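Local atomic coordinates of outer membrane protein assembly factor BamA (Haemophilus ducreyi, PDB entry 4K3C), a protein that probably takes part in assembling beta-barrel proteins and inserting them into the outer membrane, as a subunit of the Bam complex. Residues A[308-314]-A[333-339]; A[344-348]-A[382-388]. Numbering follows the deposited sequence.

Interaction 1 of 2, residues A[308-314]-A[333-339]; sequences FDLSFGW and ISGKLTL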
ATOM      1  N   PHE A 308      -8.765 -13.392  20.410  1.00 33.11           N
ATOM      2  CA  PHE A 308      -9.620 -12.605  19.546  1.00 44.99           C
ATOM      3  C   PHE A 308      -9.098 -11.175  19.584  1.00 47.04           C
ATOM      4  O   PHE A 308      -9.075 -10.554  20.638  1.00 59.61           O
ATOM      5  CB  PHE A 308     -11.031 -12.579  20.105  1.00 63.08           C
ATOM      6  CG  PHE A 308     -11.927 -13.618  19.544  1.00 83.74           C
ATOM      7  CD1 PHE A 308     -11.946 -14.901  20.075  1.00 88.63           C
ATOM      8  CD2 PHE A 308     -12.779 -13.312  18.497  1.00 96.93           C
ATOM      9  CE1 PHE A 308     -12.797 -15.868  19.560  1.00 94.13           C
ATOM     10  CE2 PHE A 308     -13.630 -14.276  17.972  1.00102.92           C
ATOM     11  CZ  PHE A 308     -13.638 -15.557  18.506  1.00 99.33           C
ATOM     12  N   ASP A 309      -8.686 -10.636  18.447  1.00 39.95           N
ATOM     13  CA  ASP A 309      -8.150  -9.287  18.438  1.00 47.72           C
ATOM     14  C   ASP A 309      -9.016  -8.332  17.623  1.00 44.17           C
ATOM     15  O   ASP A 309      -9.704  -8.756  16.678  1.00 38.37           O
ATOM     16  CB  ASP A 309      -6.732  -9.294  17.875  1.00 60.35           C
ATOM     17  CG  ASP A 309      -6.691  -9.778  16.451  1.00 73.53           C
ATOM     18  OD1 ASP A 309      -6.937  -8.949  15.542  1.00 72.90           O
ATOM     19  OD2 ASP A 309      -6.437 -10.991  16.247  1.00 82.59           O
ATOM     20  N   LEU A 310      -8.974  -7.049  17.997  1.00 42.88           N
ATOM     21  CA  LEU A 310      -9.592  -5.979  17.212  1.00 44.44           C
ATOM     22  C   LEU A 310      -8.516  -5.111  16.576  1.00 41.58           C
ATOM     23  O   LEU A 310      -7.490  -4.831  17.204  1.00 45.23           O
ATOM     24  CB  LEU A 310     -10.501  -5.121  18.083  1.00 52.98           C
ATOM     25  CG  LEU A 310     -11.092  -3.888  17.413  1.00 45.70           C
ATOM     26  CD1 LEU A 310     -11.952  -4.269  16.237  1.00 31.91           C
ATOM     27  CD2 LEU A 310     -11.882  -3.109  18.439  1.00 46.08           C
ATOM     28  N   SER A 311      -8.745  -4.690  15.334  1.00 32.19           N
ATOM     29  CA  SER A 311      -7.718  -3.958  14.600  1.00 38.35           C
ATOM     30  C   SER A 311      -8.282  -2.783  13.839  1.00 42.00           C
ATOM     31  O   SER A 311      -9.330  -2.901  13.197  1.00 42.46           O
ATOM     32  CB  SER A 311      -6.983  -4.873  13.630  1.00 36.02           C
ATOM     33  OG  SER A 311      -6.208  -5.796  14.362  1.00 51.65           O
ATOM     34  N   PHE A 312      -7.576  -1.657  13.925  1.00 35.19           N
ATOM     35  CA  PHE A 312      -7.983  -0.420  13.284  1.00 42.81           C
ATOM     36  C   PHE A 312      -6.724   0.206  12.748  1.00 41.19           C
ATOM     37  O   PHE A 312      -5.664   0.068  13.348  1.00 39.91           O
ATOM     38  CB  PHE A 312      -8.643   0.512  14.305  1.00 57.14           C
ATOM     39  CG  PHE A 312      -8.426   0.078  15.726  1.00 74.85           C
ATOM     40  CD1 PHE A 312      -7.264   0.416  16.397  1.00 86.17           C
ATOM     41  CD2 PHE A 312      -9.362  -0.695  16.381  1.00 77.13           C
ATOM     42  CE1 PHE A 312      -7.050   0.001  17.706  1.00 84.49           C
ATOM     43  CE2 PHE A 312      -9.144  -1.112  17.683  1.00 77.30           C
ATOM     44  CZ  PHE A 312      -7.990  -0.764  18.342  1.00 79.21           C
ATOM     45  N   GLY A 313      -6.819   0.868  11.605  1.00 42.88           N
ATOM     46  CA  GLY A 313      -5.664   1.553  11.067  1.00 44.16           C
ATOM     47  C   GLY A 313      -6.086   2.708  10.191  1.00 57.98           C
ATOM     48  O   GLY A 313      -7.238   2.760   9.745  1.00 65.11           O
ATOM     49  N   TRP A 314      -5.165   3.637   9.948  1.00 30.41           N
ATOM     50  CA  TRP A 314      -5.415   4.716   9.019  1.00 31.15           C
ATOM     51  C   TRP A 314      -4.228   4.896   8.103  1.00 45.46           C
ATOM     52  O   TRP A 314      -3.085   4.867   8.552  1.00 45.01           O
ATOM     53  CB  TRP A 314      -5.688   6.014   9.770  1.00 49.44           C
ATOM     54  CG  TRP A 314      -5.533   7.226   8.910  1.00 50.17           C
ATOM     55  CD1 TRP A 314      -6.233   7.529   7.772  1.00 44.58           C
ATOM     56  CD2 TRP A 314      -4.610   8.296   9.108  1.00 66.81           C
ATOM     57  NE1 TRP A 314      -5.810   8.714   7.259  1.00 58.46           N
ATOM     58  CE2 TRP A 314      -4.811   9.216   8.058  1.00 69.87           C
ATOM     59  CE3 TRP A 314      -3.631   8.572  10.074  1.00 69.89           C
ATOM     60  CZ2 TRP A 314      -4.067  10.406   7.945  1.00 64.99           C
ATOM     61  CZ3 TRP A 314      -2.890   9.750   9.959  1.00 64.94           C
ATOM     62  CH2 TRP A 314      -3.117  10.651   8.901  1.00 61.19           C
ATOM     63  N   ILE A 333      -1.316   5.240  11.075  1.00 42.49           N
ATOM     64  CA  ILE A 333      -1.693   5.131  12.477  1.00 40.65           C
ATOM     65  C   ILE A 333      -2.446   3.801  12.640  1.00 43.93           C
ATOM     66  O   ILE A 333      -3.513   3.597  12.048  1.00 42.16           O
ATOM     67  CB  ILE A 333      -2.539   6.366  12.939  1.00 47.80           C
ATOM     68  CG1 ILE A 333      -1.661   7.314  13.722  1.00 49.04           C
ATOM     69  CG2 ILE A 333      -3.662   5.976  13.895  1.00 47.95           C
ATOM     70  CD1 ILE A 333      -1.101   6.638  14.953  1.00 56.09           C
ATOM     71  N   SER A 334      -1.874   2.876  13.404  1.00 47.30           N
ATOM     72  CA  SER A 334      -2.495   1.563  13.582  1.00 42.40           C
ATOM     73  C   SER A 334      -2.598   1.141  15.046  1.00 35.40           C
ATOM     74  O   SER A 334      -1.851   1.615  15.898  1.00 34.30           O
ATOM     75  CB  SER A 334      -1.766   0.504  12.761  1.00 51.62           C
ATOM     76  OG  SER A 334      -0.363   0.573  12.970  1.00 63.81           O
ATOM     77  N   GLY A 335      -3.542   0.252  15.329  1.00 39.96           N
ATOM     78  CA  GLY A 335      -3.788  -0.205  16.683  1.00 36.75           C
ATOM     79  C   GLY A 335      -4.350  -1.615  16.731  1.00 42.13           C
ATOM     80  O   GLY A 335      -5.178  -2.003  15.896  1.00 51.51           O
ATOM     81  N   LYS A 336      -3.896  -2.388  17.715  1.00 37.33           N
ATOM     82  CA  LYS A 336      -4.412  -3.732  17.952  1.00 32.89           C
ATOM     83  C   LYS A 336      -4.853  -3.822  19.394  1.00 33.86           C
ATOM     84  O   LYS A 336      -4.265  -3.196  20.261  1.00 43.66           O
ATOM     85  CB  LYS A 336      -3.328  -4.762  17.722  1.00 28.73           C
ATOM     86  CG  LYS A 336      -3.791  -6.032  17.055  1.00 40.05           C
ATOM     87  CD  LYS A 336      -2.725  -7.118  17.235  1.00 42.81           C
ATOM     88  CE  LYS A 336      -3.224  -8.503  16.888  1.00 48.53           C
ATOM     89  NZ  LYS A 336      -2.604  -9.481  17.832  1.00 56.33           N
ATOM     90  N   LEU A 337      -5.879  -4.617  19.654  1.00 37.87           N
ATOM     91  CA  LEU A 337      -6.342  -4.830  21.014  1.00 40.84           C
ATOM     92  C   LEU A 337      -6.925  -6.237  21.113  1.00 40.36           C
ATOM     93  O   LEU A 337      -7.613  -6.690  20.196  1.00 41.13           O
ATOM     94  CB  LEU A 337      -7.398  -3.774  21.359  1.00 45.12           C
ATOM     95  CG  LEU A 337      -8.049  -3.781  22.746  1.00 49.24           C
ATOM     96  CD1 LEU A 337      -9.268  -4.679  22.768  1.00 45.70           C
ATOM     97  CD2 LEU A 337      -7.050  -4.215  23.808  1.00 53.20           C
ATOM     98  N   THR A 338      -6.645  -6.926  22.214  1.00 35.43           N
ATOM     99  CA  THR A 338      -7.221  -8.250  22.451  1.00 39.21           C
ATOM    100  C   THR A 338      -8.579  -8.128  23.128  1.00 47.79           C
ATOM    101  O   THR A 338      -8.749  -7.358  24.066  1.00 45.97           O
ATOM    102  CB  THR A 338      -6.318  -9.139  23.324  1.00 37.10           C
ATOM    103  OG1 THR A 338      -5.963  -8.442  24.532  1.00 37.73           O
ATOM    104  CG2 THR A 338      -5.067  -9.517  22.557  1.00 31.91           C
ATOM    105  N   LEU A 339      -9.533  -8.919  22.659  1.00 48.29           N
ATOM    106  CA  LEU A 339     -10.917  -8.793  23.076  1.00 49.85           C
ATOM    107  C   LEU A 339     -11.212  -9.729  24.228  1.00 55.47           C
ATOM    108  O   LEU A 339     -10.508 -10.716  24.402  1.00 43.06           O
ATOM    109  CB  LEU A 339     -11.830  -9.114  21.896  1.00 43.68           C
ATOM    110  CG  LEU A 339     -11.682  -8.110  20.763  1.00 38.00           C
ATOM    111  CD1 LEU A 339     -12.346  -8.634  19.505  1.00 32.77           C
ATOM    112  CD2 LEU A 339     -12.230  -6.717  21.191  1.00 42.79           C
TER
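The ring of F312 lies across the backbone of G335, its CE1 3.4 Å from G335 CA and one face under the carbonyl oxygen of G335. An idealised CB on G335 would come within 2.4 Å of F312 CE1, a clash, so the bare glycine makes room for the ring in a manner resembling aromatic rescue of glycine. The strands form a beta hairpin in the Omp85-type transmembrane barrel that makes up most of this POTRA-truncated construct. Their segment axes approach to 4.5 Å at 159°, and the bridges pair residue with residue from D309–T338 to W314–I333 without a bulge. Seven backbone hydrogen bonds join the segments.

One face carries L310, F312, W314, I333 and L337. W314 CE3 meets I333 CB at 3.8 Å, at the indole edge, while L310 CB meets CD2 of L339 at 3.9 Å. This apolar face is consistent with contact to lipid. The other face carries D309, S311, S334, K336 and T338, a polar surface suited to the barrel interior. There D309 OD2 and K336 NZ stay 4.4 Å apart, beyond a salt bridge. T338 OG1 accepts a hydrogen bond from the backbone N of Y346 on the next strand. Among the interstrand bonds, the straightest is L310 N to L337 O, at 2.6 Å and 170°.

Interaction 2 of 2, residues A[344-348]-A[382-388]; sequences NKYYQ and KEVPFYQ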
ATOM      1  N   ASN A 344      -3.960 -13.665  27.267  1.00 46.39           N
ATOM      2  CA  ASN A 344      -3.014 -12.600  26.852  1.00 55.85           C
ATOM      3  C   ASN A 344      -3.237 -11.086  27.178  1.00 78.74           C
ATOM      4  O   ASN A 344      -2.302 -10.444  27.688  1.00 78.05           O
ATOM      5  CB  ASN A 344      -2.657 -12.776  25.379  1.00 41.82           C
ATOM      6  CG  ASN A 344      -1.599 -13.817  25.188  1.00 50.04           C
ATOM      7  OD1 ASN A 344      -0.837 -14.117  26.117  1.00 54.53           O
ATOM      8  ND2 ASN A 344      -1.533 -14.385  23.987  1.00 54.60           N
ATOM      9  N   LYS A 345      -4.407 -10.517  26.846  1.00 60.93           N
ATOM     10  CA  LYS A 345      -4.815  -9.175  27.351  1.00 54.14           C
ATOM     11  C   LYS A 345      -3.831  -7.998  27.174  1.00 49.91           C
ATOM     12  O   LYS A 345      -3.273  -7.486  28.161  1.00 41.14           O
ATOM     13  CB  LYS A 345      -5.202  -9.248  28.838  1.00 45.52           C
ATOM     14  CG  LYS A 345      -6.691  -9.288  29.104  1.00 53.84           C
ATOM     15  CD  LYS A 345      -6.975  -9.558  30.574  1.00 62.78           C
ATOM     16  CE  LYS A 345      -8.454  -9.787  30.825  1.00 61.37           C
ATOM     17  NZ  LYS A 345      -9.109  -8.598  31.426  1.00 59.25           N
ATOM     18  N   TYR A 346      -3.648  -7.540  25.940  1.00 39.26           N
ATOM     19  CA  TYR A 346      -2.683  -6.472  25.677  1.00 40.18           C
ATOM     20  C   TYR A 346      -3.143  -5.589  24.511  1.00 51.17           C
ATOM     21  O   TYR A 346      -4.174  -5.861  23.878  1.00 50.87           O
ATOM     22  CB  TYR A 346      -1.314  -7.074  25.371  1.00 46.91           C
ATOM     23  CG  TYR A 346      -1.278  -7.868  24.068  1.00 54.75           C
ATOM     24  CD1 TYR A 346      -1.744  -9.188  24.013  1.00 58.62           C
ATOM     25  CD2 TYR A 346      -0.793  -7.299  22.892  1.00 52.99           C
ATOM     26  CE1 TYR A 346      -1.724  -9.919  22.826  1.00 56.36           C
ATOM     27  CE2 TYR A 346      -0.769  -8.029  21.700  1.00 61.34           C
ATOM     28  CZ  TYR A 346      -1.236  -9.339  21.675  1.00 56.24           C
ATOM     29  OH  TYR A 346      -1.204 -10.061  20.498  1.00 49.27           O
ATOM     30  N   TYR A 347      -2.389  -4.529  24.226  1.00 55.94           N
ATOM     31  CA  TYR A 347      -2.697  -3.675  23.076  1.00 50.43           C
ATOM     32  C   TYR A 347      -1.448  -3.146  22.423  1.00 50.05           C
ATOM     33  O   TYR A 347      -0.423  -3.009  23.074  1.00 59.55           O
ATOM     34  CB  TYR A 347      -3.603  -2.503  23.451  1.00 41.98           C
ATOM     35  CG  TYR A 347      -3.132  -1.695  24.628  1.00 46.46           C
ATOM     36  CD1 TYR A 347      -2.167  -0.695  24.481  1.00 39.99           C
ATOM     37  CD2 TYR A 347      -3.672  -1.909  25.894  1.00 52.76           C
ATOM     38  CE1 TYR A 347      -1.741   0.070  25.578  1.00 36.09           C
ATOM     39  CE2 TYR A 347      -3.254  -1.158  26.990  1.00 55.74           C
ATOM     40  CZ  TYR A 347      -2.287  -0.174  26.829  1.00 49.29           C
ATOM     41  OH  TYR A 347      -1.883   0.552  27.927  1.00 51.86           O
ATOM     42  N   GLN A 348      -1.540  -2.857  21.132  1.00 37.46           N
ATOM     43  CA  GLN A 348      -0.414  -2.315  20.398  1.00 37.79           C
ATOM     44  C   GLN A 348      -0.880  -1.085  19.607  1.00 42.15           C
ATOM     45  O   GLN A 348      -2.012  -1.039  19.164  1.00 51.78           O
ATOM     46  CB  GLN A 348       0.196  -3.381  19.478  1.00 37.58           C
ATOM     47  CG  GLN A 348       0.319  -4.768  20.117  1.00 51.72           C
ATOM     48  CD  GLN A 348       1.323  -5.685  19.408  1.00 66.02           C
ATOM     49  OE1 GLN A 348       0.944  -6.586  18.648  1.00 64.17           O
ATOM     50  NE2 GLN A 348       2.611  -5.468  19.674  1.00 74.84           N
ATOM     51  N   LYS A 382      -1.594  -8.903  33.452  1.00 54.78           N
ATOM     52  CA  LYS A 382      -0.927  -9.745  32.478  1.00 54.45           C
ATOM     53  C   LYS A 382       0.262  -8.999  31.912  1.00 49.20           C
ATOM     54  O   LYS A 382       0.238  -7.771  31.826  1.00 46.84           O
ATOM     55  CB  LYS A 382      -1.891 -10.103  31.351  1.00 39.72           C
ATOM     56  CG  LYS A 382      -3.110 -10.846  31.836  1.00 41.90           C
ATOM     57  CD  LYS A 382      -2.767 -12.258  32.291  1.00 47.96           C
ATOM     58  CE  LYS A 382      -3.975 -12.926  32.908  1.00 54.27           C
ATOM     59  NZ  LYS A 382      -5.219 -12.484  32.215  1.00 58.13           N
ATOM     60  N   GLU A 383       1.297  -9.734  31.522  1.00 48.03           N
ATOM     61  CA  GLU A 383       2.425  -9.126  30.833  1.00 54.60           C
ATOM     62  C   GLU A 383       2.240  -9.216  29.316  1.00 50.95           C
ATOM     63  O   GLU A 383       1.527 -10.075  28.818  1.00 44.20           O
ATOM     64  CB  GLU A 383       3.739  -9.784  31.264  1.00 58.81           C
ATOM     65  CG  GLU A 383       4.742  -8.811  31.857  1.00 62.44           C
ATOM     66  CD  GLU A 383       4.211  -8.128  33.103  1.00 63.66           C
ATOM     67  OE1 GLU A 383       4.102  -8.817  34.134  1.00 64.66           O
ATOM     68  OE2 GLU A 383       3.898  -6.914  33.051  1.00 61.56           O
ATOM     69  N   VAL A 384       2.874  -8.315  28.579  1.00 59.93           N
ATOM     70  CA  VAL A 384       2.859  -8.417  27.125  1.00 55.70           C
ATOM     71  C   VAL A 384       3.557  -9.711  26.712  1.00 47.04           C
ATOM     72  O   VAL A 384       4.634 -10.030  27.210  1.00 54.18           O
ATOM     73  CB  VAL A 384       3.542  -7.199  26.461  1.00 56.00           C
ATOM     74  CG1 VAL A 384       3.756  -7.468  24.996  1.00 32.36           C
ATOM     75  CG2 VAL A 384       2.711  -5.916  26.671  1.00 33.59           C
ATOM     76  N   PRO A 385       2.936 -10.476  25.822  1.00 40.52           N
ATOM     77  CA  PRO A 385       3.545 -11.742  25.412  1.00 49.14           C
ATOM     78  C   PRO A 385       4.928 -11.499  24.818  1.00 49.46           C
ATOM     79  O   PRO A 385       4.997 -10.794  23.818  1.00 46.69           O
ATOM     80  CB  PRO A 385       2.605 -12.242  24.312  1.00 47.80           C
ATOM     81  CG  PRO A 385       1.319 -11.582  24.552  1.00 36.55           C
ATOM     82  CD  PRO A 385       1.624 -10.252  25.198  1.00 43.51           C
ATOM     83  N   PHE A 386       5.979 -12.086  25.397  1.00 49.84           N
ATOM     84  CA  PHE A 386       7.373 -11.770  25.039  1.00 50.87           C
ATOM     85  C   PHE A 386       7.732 -11.885  23.564  1.00 44.81           C
ATOM     86  O   PHE A 386       8.686 -11.258  23.092  1.00 40.24           O
ATOM     87  CB  PHE A 386       8.358 -12.606  25.858  1.00 55.37           C
ATOM     88  CG  PHE A 386       8.208 -14.099  25.677  1.00 52.86           C
ATOM     89  CD1 PHE A 386       8.793 -14.754  24.605  1.00 40.17           C
ATOM     90  CD2 PHE A 386       7.513 -14.853  26.614  1.00 61.20           C
ATOM     91  CE1 PHE A 386       8.667 -16.128  24.465  1.00 45.67           C
ATOM     92  CE2 PHE A 386       7.380 -16.235  26.474  1.00 54.80           C
ATOM     93  CZ  PHE A 386       7.955 -16.872  25.402  1.00 42.89           C
ATOM     94  N   TYR A 387       6.981 -12.691  22.838  1.00 32.44           N
ATOM     95  CA  TYR A 387       7.242 -12.881  21.420  1.00 40.00           C
ATOM     96  C   TYR A 387       6.583 -11.803  20.588  1.00 38.23           C
ATOM     97  O   TYR A 387       6.582 -11.873  19.366  1.00 42.76           O
ATOM     98  CB  TYR A 387       6.751 -14.257  20.965  1.00 45.82           C
ATOM     99  CG  TYR A 387       5.317 -14.605  21.338  1.00 40.49           C
ATOM    100  CD1 TYR A 387       5.017 -15.218  22.548  1.00 41.25           C
ATOM    101  CD2 TYR A 387       4.272 -14.342  20.469  1.00 32.80           C
ATOM    102  CE1 TYR A 387       3.716 -15.552  22.878  1.00 46.60           C
ATOM    103  CE2 TYR A 387       2.969 -14.671  20.785  1.00 38.10           C
ATOM    104  CZ  TYR A 387       2.692 -15.282  21.985  1.00 49.15           C
ATOM    105  OH  TYR A 387       1.388 -15.619  22.297  1.00 50.48           O
ATOM    106  N   GLN A 388       6.006 -10.823  21.272  1.00 44.00           N
ATOM    107  CA  GLN A 388       5.275  -9.735  20.646  1.00 42.76           C
ATOM    108  C   GLN A 388       6.035  -8.438  20.908  1.00 51.27           C
ATOM    109  O   GLN A 388       5.486  -7.348  20.773  1.00 56.11           O
ATOM    110  CB  GLN A 388       3.886  -9.643  21.272  1.00 44.01           C
ATOM    111  CG  GLN A 388       2.807  -9.160  20.345  1.00 58.76           C
ATOM    112  CD  GLN A 388       2.280 -10.263  19.451  1.00 66.01           C
ATOM    113  OE1 GLN A 388       2.728 -11.405  19.528  1.00 60.64           O
ATOM    114  NE2 GLN A 388       1.320  -9.926  18.597  1.00 75.95           N
TER
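K382 opens the segment by laying its CB 3.7 Å from N344 O, and K382 NZ comes 3.8 Å from K345 CD. E383 points away; its carboxylate forms a salt bridge with K468. V384 makes a loose apolar contact, CG2 to Y346 CB at 4.4 Å. P385 packs on Y346: its CD sits 4.1 Å from the centroid of the Y346 ring and 24° off its normal, a CH-pi contact over the ring face. P385 CG also lies 3.7 Å from N344 OD1, an atom that is hydrogen-bonded to Y285.

At P385 the chain turns: Q388 N bonds to P385 O at 2.7 Å, and phi/psi of -54/-24 for F386 and -85/6 for Y387 define a type I beta turn. Y387 brings its OH to 3.6 Å from N344 ND2, and the turn returns Q388 to the strand. Q388 NE2 gives a weak hydrogen bond to Q348 OE1 at 3.4 Å.

The contact thus packs the start of the long loop after strand 366-378, loop 6 of the Omp85-type barrel, which carries the family's RGF motif further along, onto the beginning of wall strand 346-358. P385 also touches Y285 of helix 280-288, V384 rests on strand 366-378, and Y387 reaches D271 and L273 of strand 260-274.

In the fold
From the N terminus, the chain passes through the POTRA region before entering the barrel. Interaction 1 then closes a hairpin, with 18 residues between its segments 308-314 and 333-339. The chain turns after L339 and begins strand 346-358, where interaction 2 opens; it closes 33 residues later, once strand 366-378 has been laid down and the next loop begins. The two are therefore in series, neither nested nor crossed. Their centres are 13 Å apart and they meet along neighbouring strands: K336 N lies 2.7 Å from Q348 O, and T338 OG1 2.9 Å from Y346 N. Interaction 1 joins wall strands; interaction 2 ties that wall to a loop.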